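Local atomic coordinates of antifreeze protein (Marinomonas primoryensis, PDB entry 3P4G), a protein that probably binds ice as a hyperactive antifreeze protein of an Antarctic bacterium, using a calcium-dependent beta-helix whose surface is thought to anchor clathrate-like waters. Residues N83-Y87 / D103-I107; V227-G233 / E249-G255; L267-G273 / R299-F303. One frame throughout, in Å; residues are numbered along the deposited sequence. Where two conformers were deposited one is given.

Interaction 1 of 3, residues N83-Y87 / D103-I107; sequences NDQLY and DEIYI. With CA (calcium ion), chain G; CA (calcium ion), chain F; CA (calcium ion), chain H.
Y87 sets its ring beside that of Y106, near parallel at 21° but slid until they barely overlap: centroids lie 5.9 Å apart, with Y87 CE1 3.7 Å from Y106 CD2. The rings belong to successive coils of a right-handed beta-helix, stacked as parallel strands 4.7 Å apart with axes at 1°. Q85 pairs with E104, L86 with I105, Y87 with Y106, at phi -121° to -134°, psi 111° to 134°. Hydrogen bonds run E104 N to D84 O (2.9 Å), L86 N to E104 O (2.8 Å), Y106 N to L86 O (2.9 Å) and D84 N to D103 OD1 (2.9 Å). Q85, E104 and both tyrosines share one face; L86 (t,p) and I105 (m,t) turn inside, L86 CD2 4.3 Å from I105 CG2. Before the strands, D84 and D103 (chi1 m) each bridge two calcium ions: D84 OD1 binds the chain F calcium and D84 OD2 chain G's at 2.3 Å; D103 OD1 and OD2 bind those of chains G and H at 2.4 Å.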
loop_
_atom_site.group_PDB
_atom_site.type_symbol
_atom_site.label_atom_id
_atom_site.label_comp_id
_atom_site.label_asym_id
_atom_site.label_seq_id
_atom_site.Cartn_x
_atom_site.Cartn_y
_atom_site.Cartn_z
ATOM N N ASN A 83 -16.956 11.126 15.438
ATOM C CA ASN A 83 -16.321 9.793 15.359
ATOM C C ASN A 83 -17.426 8.786 14.945
ATOM O O ASN A 83 -18.200 8.309 15.799
ATOM C CB ASN A 83 -15.777 9.398 16.749
ATOM C CG ASN A 83 -14.687 10.335 17.263
ATOM O OD1 ASN A 83 -13.909 10.949 16.504
ATOM N ND2 ASN A 83 -14.624 10.452 18.585
ATOM N N ASP A 84 -17.538 8.520 13.643
ATOM C CA ASP A 84 -18.700 7.798 13.064
ATOM C C ASP A 84 -18.379 6.364 12.723
ATOM O O ASP A 84 -17.208 6.043 12.463
ATOM C CB ASP A 84 -19.191 8.529 11.828
ATOM C CG ASP A 84 -19.534 9.994 12.118
ATOM O OD1 ASP A 84 -20.516 10.296 12.865
ATOM O OD2 ASP A 84 -18.816 10.884 11.625
ATOM N N GLN A 85 -19.410 5.515 12.671
ATOM C CA GLN A 85 -19.167 4.074 12.442
ATOM C C GLN A 85 -20.127 3.622 11.361
ATOM O O GLN A 85 -21.358 3.790 11.507
ATOM C CB GLN A 85 -19.450 3.329 13.722
ATOM C CG GLN A 85 -19.018 1.852 13.674
ATOM C CD GLN A 85 -19.177 1.178 15.033
ATOM O OE1 GLN A 85 -18.964 1.800 16.071
ATOM N NE2 GLN A 85 -19.564 -0.097 15.022
ATOM N N LEU A 86 -19.571 3.104 10.276
ATOM C CA LEU A 86 -20.356 2.692 9.102
ATOM C C LEU A 86 -20.173 1.240 8.795
ATOM O O LEU A 86 -19.041 0.718 8.813
ATOM C CB LEU A 86 -19.989 3.578 7.890
ATOM C CG LEU A 86 -20.531 3.105 6.528
ATOM C CD1 LEU A 86 -22.078 3.145 6.554
ATOM C CD2 LEU A 86 -19.979 4.038 5.430
ATOM N N TYR A 87 -21.298 0.545 8.547
ATOM C CA TYR A 87 -21.239 -0.828 8.086
ATOM C C TYR A 87 -22.053 -0.876 6.792
ATOM O O TYR A 87 -23.159 -0.365 6.751
ATOM C CB TYR A 87 -21.866 -1.746 9.123
ATOM C CG TYR A 87 -22.020 -3.177 8.615
ATOM C CD1 TYR A 87 -20.930 -4.042 8.586
ATOM C CD2 TYR A 87 -23.256 -3.643 8.177
ATOM C CE1 TYR A 87 -21.079 -5.351 8.108
ATOM C CE2 TYR A 87 -23.416 -4.951 7.718
ATOM C CZ TYR A 87 -22.335 -5.790 7.701
ATOM O OH TYR A 87 -22.469 -7.079 7.222
ATOM N N ASP A 103 -12.979 7.912 12.382
ATOM C CA ASP A 103 -14.116 7.144 11.799
ATOM C C ASP A 103 -13.756 5.670 11.515
ATOM O O ASP A 103 -12.588 5.339 11.173
ATOM C CB ASP A 103 -14.535 7.813 10.495
ATOM C CG ASP A 103 -15.004 9.227 10.697
ATOM O OD1 ASP A 103 -16.035 9.455 11.366
ATOM O OD2 ASP A 103 -14.340 10.179 10.214
ATOM N N GLU A 104 -14.782 4.815 11.573
ATOM C CA GLU A 104 -14.603 3.371 11.421
ATOM C C GLU A 104 -15.547 2.961 10.305
ATOM O O GLU A 104 -16.751 3.185 10.414
ATOM C CB GLU A 104 -14.915 2.678 12.740
ATOM C CG GLU A 104 -14.804 1.192 12.642
ATOM C CD GLU A 104 -14.654 0.473 13.988
ATOM O OE1 GLU A 104 -14.460 1.081 15.066
ATOM O OE2 GLU A 104 -14.701 -0.774 13.954
ATOM N N ILE A 105 -14.990 2.446 9.213
ATOM C CA ILE A 105 -15.803 2.032 8.014
ATOM C C ILE A 105 -15.561 0.529 7.756
ATOM O O ILE A 105 -14.410 0.056 7.748
ATOM C CB ILE A 105 -15.397 2.803 6.782
ATOM C CG1 ILE A 105 -15.775 4.289 6.914
ATOM C CG2 ILE A 105 -16.112 2.245 5.542
ATOM C CD1 ILE A 105 -15.241 5.140 5.736
ATOM N N TYR A 106 -16.650 -0.230 7.560
ATOM C CA TYR A 106 -16.544 -1.594 7.207
ATOM C C TYR A 106 -17.503 -1.861 6.067
ATOM O O TYR A 106 -18.711 -1.840 6.283
ATOM C CB TYR A 106 -16.969 -2.470 8.406
ATOM C CG TYR A 106 -16.654 -3.954 8.247
ATOM C CD1 TYR A 106 -15.531 -4.513 8.840
ATOM C CD2 TYR A 106 -17.485 -4.803 7.489
ATOM C CE1 TYR A 106 -15.256 -5.869 8.724
ATOM C CE2 TYR A 106 -17.184 -6.169 7.336
ATOM C CZ TYR A 106 -16.074 -6.683 7.961
ATOM O OH TYR A 106 -15.766 -8.040 7.816
ATOM N N ILE A 107 -16.951 -2.129 4.893
ATOM C CA ILE A 107 -17.720 -2.470 3.694
ATOM C C ILE A 107 -17.347 -3.909 3.298
ATOM O O ILE A 107 -16.178 -4.217 3.033
ATOM C CB ILE A 107 -17.350 -1.506 2.559
ATOM C CG1 ILE A 107 -17.741 -0.066 2.951
ATOM C CG2 ILE A 107 -17.949 -1.993 1.250
ATOM C CD1 ILE A 107 -16.823 0.953 2.310
HETATM CA CA CA G . -16.720 11.675 10.943
HETATM CA CA CA F . -21.273 12.427 12.369
HETATM CA CA CA H . -12.201 10.943 9.582
#

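Interaction 2 of 3, residues V227-G233 / E249-G255. With CA (calcium ion), chain O; CA (calcium ion), chain N; CA (calcium ion), chain P.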
loop_
_atom_site.group_PDB
_atom_site.type_symbol
_atom_site.label_atom_id
_atom_site.label_comp_id
_atom_site.label_asym_id
_atom_site.label_seq_id
_atom_site.Cartn_x
_atom_site.Cartn_y
_atom_site.Cartn_z
ATOM N N VAL A 227 11.039 -10.415 -9.331
ATOM C CA VAL A 227 11.010 -8.989 -9.660
ATOM C C VAL A 227 11.356 -8.894 -11.138
ATOM O O VAL A 227 12.436 -9.349 -11.562
ATOM C CB VAL A 227 12.078 -8.188 -8.874
ATOM C CG1 VAL A 227 12.123 -6.684 -9.309
ATOM C CG2 VAL A 227 11.792 -8.306 -7.332
ATOM N N SER A 228 10.453 -8.299 -11.911
ATOM C CA SER A 228 10.820 -7.847 -13.240
ATOM C C SER A 228 10.733 -6.319 -13.345
ATOM O O SER A 228 11.189 -5.794 -14.344
ATOM C CB SER A 228 9.926 -8.472 -14.330
ATOM O OG SER A 228 8.574 -8.018 -14.185
ATOM N N GLY A 229 10.109 -5.633 -12.371
ATOM C CA GLY A 229 9.854 -4.186 -12.486
ATOM C C GLY A 229 10.965 -3.385 -11.783
ATOM O O GLY A 229 12.137 -3.787 -11.800
ATOM N N ASN A 230 10.615 -2.287 -11.141
ATOM C CA ASN A 230 11.643 -1.386 -10.625
ATOM C C ASN A 230 11.499 -1.221 -9.143
ATOM O O ASN A 230 10.393 -1.097 -8.643
ATOM C CB ASN A 230 11.531 -0.021 -11.287
ATOM C CG ASN A 230 11.742 -0.087 -12.778
ATOM O OD1 ASN A 230 11.041 0.583 -13.549
ATOM N ND2 ASN A 230 12.690 -0.889 -13.202
ATOM N N ILE A 231 12.628 -1.152 -8.452
ATOM C CA ILE A 231 12.639 -0.792 -7.027
ATOM C C ILE A 231 13.607 0.393 -6.861
ATOM O O ILE A 231 14.750 0.309 -7.320
ATOM C CB ILE A 231 13.152 -1.956 -6.130
ATOM C CG1 ILE A 231 12.269 -3.196 -6.228
ATOM C CG2 ILE A 231 13.285 -1.478 -4.616
ATOM C CD1 ILE A 231 12.851 -4.452 -5.514
ATOM N N GLN A 232 13.145 1.471 -6.209
ATOM C CA GLN A 232 14.005 2.584 -5.815
ATOM C C GLN A 232 14.009 2.642 -4.286
ATOM O O GLN A 232 12.937 2.695 -3.695
ATOM C CB GLN A 232 13.437 3.898 -6.415
ATOM C CG GLN A 232 14.137 5.148 -5.957
ATOM C CD GLN A 232 15.630 5.123 -6.270
ATOM O OE1 GLN A 232 16.489 5.089 -5.374
ATOM N NE2 GLN A 232 15.939 5.149 -7.572
ATOM N N GLY A 233 15.181 2.617 -3.663
ATOM C CA GLY A 233 15.251 2.733 -2.196
ATOM C C GLY A 233 15.055 4.192 -1.813
ATOM O O GLY A 233 14.558 4.478 -0.693
ATOM N N GLU A 249 15.153 -7.577 -17.050
ATOM C CA GLU A 249 14.606 -6.199 -17.263
ATOM C C GLU A 249 14.381 -5.396 -15.966
ATOM O O GLU A 249 14.009 -4.217 -16.006
ATOM C CB GLU A 249 13.277 -6.263 -18.066
ATOM C CG GLU A 249 12.163 -7.032 -17.344
ATOM C CD GLU A 249 12.078 -8.495 -17.699
ATOM O OE1 GLU A 249 13.102 -9.212 -17.760
ATOM O OE2 GLU A 249 10.950 -8.979 -17.913
ATOM N N ALA A 250 14.547 -6.055 -14.823
ATOM C CA ALA A 250 14.349 -5.419 -13.556
ATOM C C ALA A 250 15.442 -4.369 -13.320
ATOM O O ALA A 250 16.575 -4.517 -13.785
ATOM C CB ALA A 250 14.421 -6.438 -12.458
ATOM N N ASN A 251 15.092 -3.317 -12.576
ATOM C CA ASN A 251 16.091 -2.349 -12.116
ATOM C C ASN A 251 15.933 -2.110 -10.635
ATOM O O ASN A 251 14.849 -1.742 -10.190
ATOM C CB ASN A 251 15.938 -1.014 -12.847
ATOM C CG ASN A 251 17.064 -0.065 -12.529
ATOM O OD1 ASN A 251 17.131 0.466 -11.427
ATOM N ND2 ASN A 251 17.978 0.123 -13.472
ATOM N N ILE A 252 17.003 -2.336 -9.882
ATOM C CA ILE A 252 16.958 -2.084 -8.418
ATOM C C ILE A 252 18.004 -1.046 -8.136
ATOM O O ILE A 252 19.210 -1.339 -8.259
ATOM C CB ILE A 252 17.211 -3.380 -7.583
ATOM C CG1 ILE A 252 16.146 -4.421 -7.911
ATOM C CG2 ILE A 252 17.168 -3.080 -6.043
ATOM C CD1 ILE A 252 16.437 -5.848 -7.379
ATOM N N SER A 253 17.542 0.147 -7.745
ATOM C CA SER A 253 18.443 1.234 -7.422
ATOM C C SER A 253 18.235 1.643 -5.958
ATOM O O SER A 253 17.091 1.902 -5.532
ATOM C CB SER A 253 18.170 2.369 -8.377
ATOM O OG SER A 253 18.589 1.971 -9.670
ATOM N N LEU A 254 19.327 1.693 -5.199
ATOM C CA LEU A 254 19.200 1.878 -3.756
ATOM C C LEU A 254 19.210 3.335 -3.324
ATOM O O LEU A 254 18.812 3.649 -2.186
ATOM C CB LEU A 254 20.271 1.084 -3.005
ATOM C CG LEU A 254 20.188 -0.430 -3.273
ATOM C CD1 LEU A 254 21.222 -1.261 -2.436
ATOM C CD2 LEU A 254 18.769 -1.002 -3.082
ATOM N N GLY A 255 19.615 4.206 -4.243
ATOM C CA GLY A 255 19.563 5.603 -3.985
ATOM C C GLY A 255 20.772 6.084 -3.161
ATOM O O GLY A 255 21.701 5.345 -2.862
HETATM CA CA CA O . 19.042 4.762 -0.105
HETATM CA CA CA N . 14.664 5.626 1.368
HETATM CA CA CA P . 23.348 4.044 -1.729
HETATM O O HOH W 1 12.274 -2.506 -15.297
HETATM O O HOH W 2 14.810 1.516 -9.991
#
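Calcium turns close one end of this contact, where carbonyls following the strands point at metal: G233 O binds the calcium of chain N, L254 O that of chain O and G255 O that of chain P, each at 2.4 Å. D259 serves the ions of chains O and P, so neighbouring sites share ligands. G255, at phi 82° and psi 179°, has a backbone that calls for glycine, and a CB on G233 would run into L254 O. Strands 230-232 and 251-253 lie 4.7 Å apart and parallel within 2°, the usual stacking of consecutive coils in a right-handed beta-helix. Four backbone hydrogen bonds alternate across them: N251 N to G229 O (3.1 Å), I231 N to N251 O (2.9 Å), S253 N to I231 O (2.8 Å) and G233 N to S253 O (2.8 Å). I231 and I252, both m,t rotamers, stack inward with I231 CD1 4.1 Å from I252 CG1, and V240 and L261 pack against them. N230, N251, Q232 and S253 line the opposite, polar face. Water 1 donates to E249 O at 2.5 Å and accepts a weak bond from N230 ND2 at 2.7 Å. Before the strands, V227 CG1 meets A250 CB at 3.9 Å, and A250 CA lies 3.3 Å from both S228 O and G229 O, in CA-H...O contacts.

Interaction 3 of 3, residues L267-G273 / R299-F303; sequences LHGTVAG and RVANF. With CA (calcium ion), chain P.
Residues 267-273 bend at H268 and G269 into edge strand 270-272; residues 299-303 leave helix 294-300 through a type I turn, V300 to F303, with F303 N hydrogen-bonded to V300 O at 3.0 Å. CA-CA distances V271-V300 6.5 Å, A272-N302 6.4 Å and G273-F303 5.6 Å are too wide for sheet pairing. V300 (chi1 m) is the bump entering the notch between L267 and V271, its CG1 3.7 Å from L267 CD2 and 3.9 Å from V271 CG2. R299 (t,t,m) lays CD 3.8 Å from L267 CG, and its end turns under the 267-269 bend, H268 O over one guanidinium face. These residues cover the C-terminal end of the beta-helix, where 270-272 is the outermost strand of its sheet. V271 CG2 also meets F303 CE1 at 3.8 Å. The F303 ring fills the hollow at G273, whose CA lies 4.2 Å from the centroid in a CH-pi contact. Water 3 accepts from V271 N at 3.0 Å and lies 2.7 Å from R299 O; G273 O binds the chain P calcium (2.3 Å).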
loop_
_atom_site.group_PDB
_atom_site.type_symbol
_atom_site.label_atom_id
_atom_site.label_comp_id
_atom_site.label_asym_id
_atom_site.label_seq_id
_atom_site.Cartn_x
_atom_site.Cartn_y
_atom_site.Cartn_z
ATOM N N LEU A 267 20.051 -13.552 -10.080
ATOM C CA LEU A 267 20.120 -12.116 -10.284
ATOM C C LEU A 267 20.517 -11.812 -11.731
ATOM O O LEU A 267 21.711 -11.900 -12.098
ATOM C CB LEU A 267 21.126 -11.448 -9.293
ATOM C CG LEU A 267 21.225 -9.940 -9.471
ATOM C CD1 LEU A 267 19.849 -9.272 -9.090
ATOM C CD2 LEU A 267 22.361 -9.373 -8.585
ATOM N N HIS A 268 19.512 -11.503 -12.550
ATOM C CA HIS A 268 19.775 -11.179 -13.961
ATOM C C HIS A 268 19.670 -9.693 -14.244
ATOM O O HIS A 268 20.162 -9.236 -15.299
ATOM C CB HIS A 268 18.841 -11.959 -14.879
ATOM C CG HIS A 268 18.941 -13.435 -14.685
ATOM N ND1 HIS A 268 19.980 -14.180 -15.190
ATOM C CD2 HIS A 268 18.170 -14.296 -13.979
ATOM C CE1 HIS A 268 19.831 -15.447 -14.841
ATOM N NE2 HIS A 268 18.741 -15.544 -14.104
ATOM N N GLY A 269 19.009 -8.962 -13.342
ATOM C CA GLY A 269 18.637 -7.560 -13.613
ATOM C C GLY A 269 19.698 -6.546 -13.264
ATOM O O GLY A 269 20.801 -6.912 -12.885
ATOM N N THR A 270 19.371 -5.270 -13.443
ATOM C CA THR A 270 20.335 -4.169 -13.178
ATOM C C THR A 270 20.226 -3.773 -11.705
ATOM O O THR A 270 19.108 -3.548 -11.187
ATOM C CB THR A 270 20.028 -2.957 -14.103
ATOM O OG1 THR A 270 20.272 -3.360 -15.461
ATOM C CG2 THR A 270 20.919 -1.664 -13.765
ATOM N N VAL A 271 21.365 -3.674 -11.033
ATOM C CA VAL A 271 21.360 -3.328 -9.596
ATOM C C VAL A 271 22.394 -2.241 -9.343
ATOM O O VAL A 271 23.507 -2.280 -9.898
ATOM C CB VAL A 271 21.629 -4.547 -8.643
ATOM C CG1 VAL A 271 20.515 -5.572 -8.750
ATOM C CG2 VAL A 271 23.024 -5.237 -8.921
ATOM N N ALA A 272 22.000 -1.252 -8.547
ATOM C CA ALA A 272 22.897 -0.111 -8.224
ATOM C C ALA A 272 22.813 0.282 -6.783
ATOM O O ALA A 272 21.722 0.473 -6.228
ATOM C CB ALA A 272 22.591 1.102 -9.126
ATOM N N GLY A 273 23.972 0.404 -6.157
ATOM C CA GLY A 273 24.048 0.959 -4.791
ATOM C C GLY A 273 23.836 2.482 -4.810
ATOM O O GLY A 273 23.329 3.058 -3.801
ATOM N N ARG A 299 27.651 -6.845 -13.237
ATOM C CA ARG A 299 26.322 -6.342 -12.768
ATOM C C ARG A 299 26.418 -5.749 -11.351
ATOM O O ARG A 299 25.728 -4.743 -11.025
ATOM C CB ARG A 299 25.355 -7.560 -12.802
ATOM C CG ARG A 299 23.977 -7.476 -12.109
ATOM C CD ARG A 299 23.041 -8.675 -12.534
ATOM N NE ARG A 299 23.111 -8.859 -13.989
ATOM C CZ ARG A 299 23.516 -9.947 -14.609
ATOM N NH1 ARG A 299 23.805 -11.086 -13.945
ATOM N NH2 ARG A 299 23.549 -9.938 -15.941
ATOM N N VAL A 300 27.255 -6.385 -10.518
ATOM C CA VAL A 300 27.298 -6.025 -9.071
ATOM C C VAL A 300 28.528 -5.238 -8.665
ATOM O O VAL A 300 28.659 -4.886 -7.485
ATOM C CB VAL A 300 27.125 -7.275 -8.121
ATOM C CG1 VAL A 300 25.771 -7.970 -8.399
ATOM C CG2 VAL A 300 28.332 -8.240 -8.243
ATOM N N ALA A 301 29.421 -4.999 -9.625
ATOM C CA ALA A 301 30.693 -4.326 -9.369
ATOM C C ALA A 301 30.579 -2.938 -8.781
ATOM O O ALA A 301 31.529 -2.475 -8.130
ATOM C CB ALA A 301 31.519 -4.268 -10.634
ATOM N N ASN A 302 29.441 -2.278 -8.975
ATOM C CA ASN A 302 29.257 -0.942 -8.437
ATOM C C ASN A 302 29.110 -0.949 -6.884
ATOM O O ASN A 302 29.354 0.076 -6.242
ATOM C CB ASN A 302 28.088 -0.248 -9.128
ATOM C CG ASN A 302 26.761 -0.936 -8.850
ATOM O OD1 ASN A 302 26.328 -1.868 -9.593
ATOM N ND2 ASN A 302 26.151 -0.553 -7.774
ATOM N N PHE A 303 28.813 -2.131 -6.311
ATOM C CA PHE A 303 28.643 -2.248 -4.848
ATOM C C PHE A 303 29.975 -2.223 -4.113
ATOM O O PHE A 303 30.918 -2.904 -4.519
ATOM C CB PHE A 303 27.880 -3.495 -4.468
ATOM C CG PHE A 303 26.399 -3.328 -4.600
ATOM C CD1 PHE A 303 25.782 -3.471 -5.853
ATOM C CD2 PHE A 303 25.613 -3.003 -3.461
ATOM C CE1 PHE A 303 24.359 -3.249 -5.976
ATOM C CE2 PHE A 303 24.220 -2.802 -3.560
ATOM C CZ PHE A 303 23.594 -2.933 -4.816
HETATM CA CA CA P . 23.348 4.044 -1.729
HETATM O O HOH W 3 23.843 -3.805 -12.736
#

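Interactions 1 and 2 stack coils on opposite sides of the chain's centre, 38 Å apart between centres, yet repeat the same chemistry on the two walls of the beta-helix: parallel backbone bonds, an inward aliphatic row and an outward polar or aromatic one. Interaction 1 meets calcium through aspartate side chains at the start of its strands, interaction 2 through carbonyls at the end. Interaction 3 has the largest share of buried residues and relies on side-chain packing. It continues the sheet of interaction 2, with I252 N 2.8 Å from T270 O and L254 CD1 3.6 Å from F303 CE2, and both contacts bind the calcium of chain P.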